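Local coordinates for CIR protein (Plasmodium chabaudi chabaudi, PDB 6ZYV) that is of unknown function but belongs to the variant Plasmodium-interspersed repeat (PIR) family, associated with malaria-infected red blood cells, at residues Leu93-Ile107 and Met147-Phe161. The protein carries 5 engineered substitutions. Sequence-based numbering, arbitrary orientation.
Sequences LWLSYILNQMPNEGI and MNMNKAIIPKFYDIF. Engineered in segment 147-161: Ala-152 (natural residue Ser).
Tyr-97 and Tyr-158 meet in an offset stack: their planes differ by 10°, their centroids lie 4.4 Å apart, and Tyr-97 CB sits over the centre of the Tyr-158 ring in a CH-pi contact. The Tyr-158 side chain runs anti to its own nitrogen (chi1 -170°), which carries the ring across to helix 93-101; there its OH reaches the edge of the Trp-94 indole, 3.6 Å from CD1. The indole NE1 is bonded in turn to Asp-19 of helix 8-20.

Beside the stack, Leu-93 is a knob in a hole formed by Met-147, Ile-154, Tyr-158 and Phe-161. Its two methyls divide the work: CD1 lies 4.0 Å from Met-147 SD, whereas CD2 stands over a face of Phe-161 and at the edge of Phe-157. Ile-214 of helix 213-226 closes on the same leucine. A second apolar contact follows the type II turn 102-105, where Ile-107 places CD1 3.7 Å from Ile-154 CB and CG2 against the backbone of Met-147.

The margins are looser. Asn-100 merely rests OD1 on Pro-155 CG at 3.5 Å, and the exposed Lys-151 offers its CB to Ile-107 while its amine leads away. Here a water donates a hydrogen bond to Ile-107 O (2.7 Å) and accepts one from Asn-148 ND2, which also bonds Ile-144 O.

Direct polar pairing between the segments is absent, so helix segments 93-101 and 154-161, which cross at -122°, are joined by ring stacking and aliphatic burial, and one water links Ile-107 O to Asn-148 ND2 at the end of helix 134-149.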
loop_
_atom_site.group_PDB
_atom_site.type_symbol
_atom_site.label_atom_id
_atom_site.label_comp_id
_atom_site.label_asym_id
_atom_site.label_seq_id
_atom_site.Cartn_x
_atom_site.Cartn_y
_atom_site.Cartn_z
ATOM N N LEU A 93 -0.491 -3.837 -3.279
ATOM C CA LEU A 93 -1.589 -4.040 -2.336
ATOM C C LEU A 93 -2.594 -2.901 -2.535
ATOM O O LEU A 93 -3.792 -3.154 -2.605
ATOM C CB LEU A 93 -1.068 -4.050 -0.877
ATOM C CG LEU A 93 -2.139 -4.165 0.208
ATOM C CD1 LEU A 93 -2.919 -5.499 0.059
ATOM C CD2 LEU A 93 -1.513 -4.007 1.629
ATOM N N TRP A 94 -2.107 -1.646 -2.675
ATOM C CA TRP A 94 -2.970 -0.494 -2.917
ATOM C C TRP A 94 -3.673 -0.663 -4.262
ATOM O O TRP A 94 -4.877 -0.416 -4.362
ATOM C CB TRP A 94 -2.157 0.818 -2.896
ATOM C CG TRP A 94 -2.952 2.026 -3.313
ATOM C CD1 TRP A 94 -3.844 2.731 -2.549
ATOM C CD2 TRP A 94 -2.982 2.627 -4.629
ATOM N NE1 TRP A 94 -4.373 3.763 -3.290
ATOM C CE2 TRP A 94 -3.853 3.724 -4.568
ATOM C CE3 TRP A 94 -2.300 2.382 -5.839
ATOM C CZ2 TRP A 94 -4.082 4.562 -5.686
ATOM C CZ3 TRP A 94 -2.554 3.186 -6.941
ATOM C CH2 TRP A 94 -3.440 4.259 -6.861
ATOM N N LEU A 95 -2.932 -1.103 -5.294
ATOM C CA LEU A 95 -3.473 -1.314 -6.619
ATOM C C LEU A 95 -4.593 -2.361 -6.594
ATOM O O LEU A 95 -5.626 -2.156 -7.234
ATOM C CB LEU A 95 -2.349 -1.683 -7.596
ATOM C CG LEU A 95 -2.768 -1.813 -9.067
ATOM C CD1 LEU A 95 -3.428 -0.539 -9.578
ATOM C CD2 LEU A 95 -1.571 -2.225 -9.938
ATOM N N SER A 96 -4.423 -3.445 -5.807
ATOM C CA SER A 96 -5.441 -4.493 -5.649
ATOM C C SER A 96 -6.694 -3.924 -5.022
ATOM O O SER A 96 -7.795 -4.243 -5.453
ATOM C CB SER A 96 -4.915 -5.629 -4.781
ATOM O OG SER A 96 -3.743 -6.136 -5.384
ATOM N N TYR A 97 -6.531 -3.069 -4.009
ATOM C CA TYR A 97 -7.633 -2.396 -3.346
ATOM C C TYR A 97 -8.405 -1.530 -4.370
ATOM O O TYR A 97 -9.625 -1.604 -4.415
ATOM C CB TYR A 97 -7.125 -1.588 -2.123
ATOM C CG TYR A 97 -7.937 -0.353 -1.820
ATOM C CD1 TYR A 97 -9.163 -0.445 -1.179
ATOM C CD2 TYR A 97 -7.504 0.906 -2.226
ATOM C CE1 TYR A 97 -9.935 0.683 -0.937
ATOM C CE2 TYR A 97 -8.284 2.037 -2.028
ATOM C CZ TYR A 97 -9.494 1.928 -1.367
ATOM O OH TYR A 97 -10.269 3.053 -1.143
ATOM N N ILE A 98 -7.701 -0.719 -5.176
ATOM C CA ILE A 98 -8.320 0.151 -6.182
ATOM C C ILE A 98 -9.094 -0.660 -7.219
ATOM O O ILE A 98 -10.253 -0.352 -7.497
ATOM C CB ILE A 98 -7.240 1.042 -6.868
ATOM C CG1 ILE A 98 -6.640 2.026 -5.859
ATOM C CG2 ILE A 98 -7.798 1.768 -8.135
ATOM C CD1 ILE A 98 -7.620 3.004 -5.293
ATOM N N LEU A 99 -8.475 -1.701 -7.765
ATOM C CA LEU A 99 -9.133 -2.538 -8.751
ATOM C C LEU A 99 -10.343 -3.253 -8.151
ATOM O O LEU A 99 -11.368 -3.351 -8.810
ATOM C CB LEU A 99 -8.146 -3.504 -9.424
ATOM C CG LEU A 99 -7.012 -2.849 -10.244
ATOM C CD1 LEU A 99 -6.221 -3.901 -10.995
ATOM C CD2 LEU A 99 -7.551 -1.826 -11.265
ATOM N N ASN A 100 -10.265 -3.663 -6.885
ATOM C CA ASN A 100 -11.399 -4.277 -6.204
ATOM C C ASN A 100 -12.551 -3.255 -6.063
ATOM O O ASN A 100 -13.711 -3.630 -6.240
ATOM C CB ASN A 100 -10.983 -4.824 -4.833
ATOM C CG ASN A 100 -12.112 -5.528 -4.126
ATOM O OD1 ASN A 100 -12.675 -5.033 -3.153
ATOM N ND2 ASN A 100 -12.490 -6.681 -4.634
ATOM N N GLN A 101 -12.234 -1.969 -5.824
ATOM C CA GLN A 101 -13.246 -0.920 -5.712
ATOM C C GLN A 101 -13.917 -0.636 -7.053
ATOM O O GLN A 101 -15.137 -0.515 -7.110
ATOM C CB GLN A 101 -12.641 0.395 -5.174
ATOM C CG GLN A 101 -12.062 0.298 -3.769
ATOM C CD GLN A 101 -13.120 0.171 -2.703
ATOM O OE1 GLN A 101 -13.546 -0.933 -2.342
ATOM N NE2 GLN A 101 -13.559 1.312 -2.165
ATOM N N MET A 102 -13.121 -0.518 -8.125
ATOM C CA MET A 102 -13.606 -0.243 -9.474
ATOM C C MET A 102 -14.587 -1.302 -9.907
ATOM O O MET A 102 -14.348 -2.486 -9.667
ATOM C CB MET A 102 -12.438 -0.276 -10.481
ATOM C CG MET A 102 -11.383 0.766 -10.254
ATOM S SD MET A 102 -12.041 2.388 -10.627
ATOM C CE MET A 102 -12.083 2.328 -12.421
ATOM N N PRO A 103 -15.725 -0.903 -10.484
ATOM C CA PRO A 103 -16.629 -1.917 -11.044
ATOM C C PRO A 103 -15.988 -2.431 -12.343
ATOM O O PRO A 103 -15.260 -1.683 -13.019
ATOM C CB PRO A 103 -17.911 -1.129 -11.312
ATOM C CG PRO A 103 -17.445 0.259 -11.600
ATOM C CD PRO A 103 -16.138 0.468 -10.853
ATOM N N ASN A 104 -16.173 -3.711 -12.665
ATOM C CA ASN A 104 -15.588 -4.273 -13.898
ATOM C C ASN A 104 -14.044 -4.400 -13.886
ATOM O O ASN A 104 -13.405 -4.506 -14.931
ATOM C CB ASN A 104 -16.053 -3.498 -15.132
ATOM C CG ASN A 104 -16.156 -4.357 -16.351
ATOM O OD1 ASN A 104 -15.713 -3.989 -17.446
ATOM N ND2 ASN A 104 -16.734 -5.529 -16.182
ATOM N N GLU A 105 -13.458 -4.388 -12.704
ATOM C CA GLU A 105 -12.035 -4.628 -12.482
ATOM C C GLU A 105 -11.968 -5.429 -11.172
ATOM O O GLU A 105 -12.964 -5.537 -10.458
ATOM C CB GLU A 105 -11.226 -3.312 -12.357
ATOM C CG GLU A 105 -11.079 -2.469 -13.617
ATOM C CD GLU A 105 -10.303 -2.990 -14.822
ATOM O OE1 GLU A 105 -9.533 -3.968 -14.681
ATOM O OE2 GLU A 105 -10.458 -2.393 -15.916
ATOM N N GLY A 106 -10.800 -5.941 -10.833
ATOM C CA GLY A 106 -10.601 -6.661 -9.580
ATOM C C GLY A 106 -9.240 -7.303 -9.506
ATOM O O GLY A 106 -8.416 -7.118 -10.414
ATOM N N ILE A 107 -9.009 -8.123 -8.468
ATOM C CA ILE A 107 -7.725 -8.818 -8.357
ATOM C C ILE A 107 -7.527 -9.766 -9.560
ATOM O O ILE A 107 -6.420 -9.826 -10.095
ATOM C CB ILE A 107 -7.521 -9.478 -6.979
ATOM C CG1 ILE A 107 -7.390 -8.379 -5.899
ATOM C CG2 ILE A 107 -6.276 -10.360 -6.995
ATOM C CD1 ILE A 107 -7.836 -8.778 -4.572
ATOM N N MET A 147 -1.344 -11.522 -4.522
ATOM C CA MET A 147 -2.667 -10.899 -4.414
ATOM C C MET A 147 -3.754 -11.839 -4.892
ATOM O O MET A 147 -4.811 -11.899 -4.270
ATOM C CB MET A 147 -2.735 -9.533 -5.132
ATOM C CG MET A 147 -1.699 -8.524 -4.629
ATOM S SD MET A 147 -1.949 -7.911 -2.953
ATOM C CE MET A 147 -0.846 -8.953 -2.019
ATOM N N ASN A 148 -3.476 -12.614 -5.964
ATOM C CA ASN A 148 -4.398 -13.600 -6.509
ATOM C C ASN A 148 -4.548 -14.801 -5.603
ATOM O O ASN A 148 -5.649 -15.301 -5.458
ATOM C CB ASN A 148 -3.969 -14.033 -7.915
ATOM C CG ASN A 148 -4.477 -13.088 -8.964
ATOM O OD1 ASN A 148 -5.590 -13.271 -9.482
ATOM N ND2 ASN A 148 -3.703 -12.042 -9.260
ATOM N N MET A 149 -3.460 -15.253 -4.976
ATOM C CA MET A 149 -3.502 -16.389 -4.045
ATOM C C MET A 149 -4.335 -16.075 -2.792
ATOM O O MET A 149 -4.913 -16.974 -2.189
ATOM C CB MET A 149 -2.083 -16.789 -3.611
ATOM C CG MET A 149 -1.235 -17.481 -4.689
ATOM S SD MET A 149 -2.041 -18.785 -5.639
ATOM C CE MET A 149 -0.688 -19.237 -6.821
ATOM N N ASN A 150 -4.393 -14.801 -2.402
ATOM C CA ASN A 150 -5.116 -14.336 -1.229
ATOM C C ASN A 150 -6.339 -13.485 -1.630
ATOM O O ASN A 150 -6.829 -12.760 -0.778
ATOM C CB ASN A 150 -4.168 -13.425 -0.400
ATOM C CG ASN A 150 -3.021 -14.141 0.291
ATOM O OD1 ASN A 150 -3.221 -14.929 1.213
ATOM N ND2 ASN A 150 -1.799 -13.861 -0.120
ATOM N N LYS A 151 -6.802 -13.522 -2.914
ATOM C CA LYS A 151 -7.848 -12.627 -3.429
ATOM C C LYS A 151 -9.091 -12.544 -2.543
ATOM O O LYS A 151 -9.598 -11.438 -2.349
ATOM C CB LYS A 151 -8.221 -12.919 -4.887
ATOM C CG LYS A 151 -8.776 -14.302 -5.178
ATOM C CD LYS A 151 -9.211 -14.383 -6.637
ATOM C CE LYS A 151 -9.387 -15.794 -7.118
ATOM N NZ LYS A 151 -8.090 -16.385 -7.546
ATOM N N ALA A 152 -9.533 -13.670 -1.953
ATOM C CA ALA A 152 -10.685 -13.664 -1.058
ATOM C C ALA A 152 -10.502 -12.812 0.218
ATOM O O ALA A 152 -11.479 -12.230 0.672
ATOM C CB ALA A 152 -11.081 -15.083 -0.687
ATOM N N ILE A 153 -9.271 -12.693 0.764
ATOM C CA ILE A 153 -9.053 -11.903 1.965
ATOM C C ILE A 153 -8.415 -10.539 1.712
ATOM O O ILE A 153 -8.429 -9.718 2.622
ATOM C CB ILE A 153 -8.274 -12.659 3.084
ATOM C CG1 ILE A 153 -7.047 -13.411 2.571
ATOM C CG2 ILE A 153 -9.150 -13.647 3.829
ATOM C CD1 ILE A 153 -5.801 -12.782 2.870
ATOM N N ILE A 154 -7.823 -10.293 0.537
ATOM C CA ILE A 154 -7.119 -9.021 0.291
ATOM C C ILE A 154 -7.970 -7.750 0.634
ATOM O O ILE A 154 -7.440 -6.909 1.365
ATOM C CB ILE A 154 -6.472 -8.952 -1.123
ATOM C CG1 ILE A 154 -5.235 -9.880 -1.180
ATOM C CG2 ILE A 154 -6.068 -7.515 -1.501
ATOM C CD1 ILE A 154 -4.143 -9.568 -0.113
ATOM N N PRO A 155 -9.247 -7.578 0.206
ATOM C CA PRO A 155 -9.999 -6.362 0.606
ATOM C C PRO A 155 -10.136 -6.164 2.124
ATOM O O PRO A 155 -9.946 -5.062 2.601
ATOM C CB PRO A 155 -11.358 -6.549 -0.071
ATOM C CG PRO A 155 -11.083 -7.437 -1.222
ATOM C CD PRO A 155 -10.058 -8.414 -0.704
ATOM N N LYS A 156 -10.413 -7.226 2.879
ATOM C CA LYS A 156 -10.519 -7.155 4.341
ATOM C C LYS A 156 -9.143 -6.974 4.997
ATOM O O LYS A 156 -9.026 -6.266 5.992
ATOM C CB LYS A 156 -11.248 -8.389 4.904
ATOM C CG LYS A 156 -12.713 -8.395 4.518
ATOM C CD LYS A 156 -13.444 -9.708 4.877
ATOM C CE LYS A 156 -14.775 -9.835 4.147
ATOM N NZ LYS A 156 -15.537 -11.079 4.505
ATOM N N PHE A 157 -8.098 -7.564 4.419
ATOM C CA PHE A 157 -6.735 -7.412 4.923
ATOM C C PHE A 157 -6.305 -5.944 4.787
ATOM O O PHE A 157 -5.657 -5.390 5.685
ATOM C CB PHE A 157 -5.786 -8.365 4.151
ATOM C CG PHE A 157 -4.327 -8.262 4.503
ATOM C CD1 PHE A 157 -3.777 -9.044 5.508
ATOM C CD2 PHE A 157 -3.503 -7.376 3.840
ATOM C CE1 PHE A 157 -2.423 -8.956 5.819
ATOM C CE2 PHE A 157 -2.152 -7.283 4.163
ATOM C CZ PHE A 157 -1.627 -8.060 5.159
ATOM N N TYR A 158 -6.682 -5.309 3.671
ATOM C CA TYR A 158 -6.398 -3.898 3.404
ATOM C C TYR A 158 -7.070 -2.990 4.434
ATOM O O TYR A 158 -6.483 -2.002 4.837
ATOM C CB TYR A 158 -6.858 -3.508 1.976
ATOM C CG TYR A 158 -6.366 -2.133 1.587
ATOM C CD1 TYR A 158 -5.053 -1.932 1.191
ATOM C CD2 TYR A 158 -7.177 -1.018 1.727
ATOM C CE1 TYR A 158 -4.571 -0.662 0.871
ATOM C CE2 TYR A 158 -6.695 0.266 1.439
ATOM C CZ TYR A 158 -5.392 0.438 0.995
ATOM O OH TYR A 158 -4.899 1.695 0.701
ATOM N N ASP A 159 -8.287 -3.323 4.878
ATOM C CA ASP A 159 -8.968 -2.572 5.939
ATOM C C ASP A 159 -8.163 -2.620 7.256
ATOM O O ASP A 159 -8.078 -1.615 7.952
ATOM C CB ASP A 159 -10.387 -3.097 6.155
ATOM C CG ASP A 159 -11.344 -2.623 5.069
ATOM O OD1 ASP A 159 -11.127 -1.516 4.520
ATOM O OD2 ASP A 159 -12.309 -3.363 4.756
ATOM N N ILE A 160 -7.545 -3.766 7.572
ATOM C CA ILE A 160 -6.677 -3.888 8.744
ATOM C C ILE A 160 -5.436 -2.982 8.559
ATOM O O ILE A 160 -5.047 -2.273 9.481
ATOM C CB ILE A 160 -6.274 -5.362 8.975
ATOM C CG1 ILE A 160 -7.528 -6.265 9.114
ATOM C CG2 ILE A 160 -5.342 -5.493 10.177
ATOM C CD1 ILE A 160 -8.420 -5.911 10.280
ATOM N N PHE A 161 -4.845 -2.994 7.358
ATOM C CA PHE A 161 -3.700 -2.155 7.031
ATOM C C PHE A 161 -4.050 -0.664 7.190
ATOM O O PHE A 161 -3.241 0.130 7.675
ATOM C CB PHE A 161 -3.241 -2.456 5.590
ATOM C CG PHE A 161 -2.159 -1.543 5.086
ATOM C CD1 PHE A 161 -0.909 -1.545 5.664
ATOM C CD2 PHE A 161 -2.402 -0.665 4.051
ATOM C CE1 PHE A 161 0.089 -0.708 5.200
ATOM C CE2 PHE A 161 -1.394 0.170 3.585
ATOM C CZ PHE A 161 -0.158 0.145 4.166
HETATM O O HOH W 1 -4.748 -10.887 -11.977
#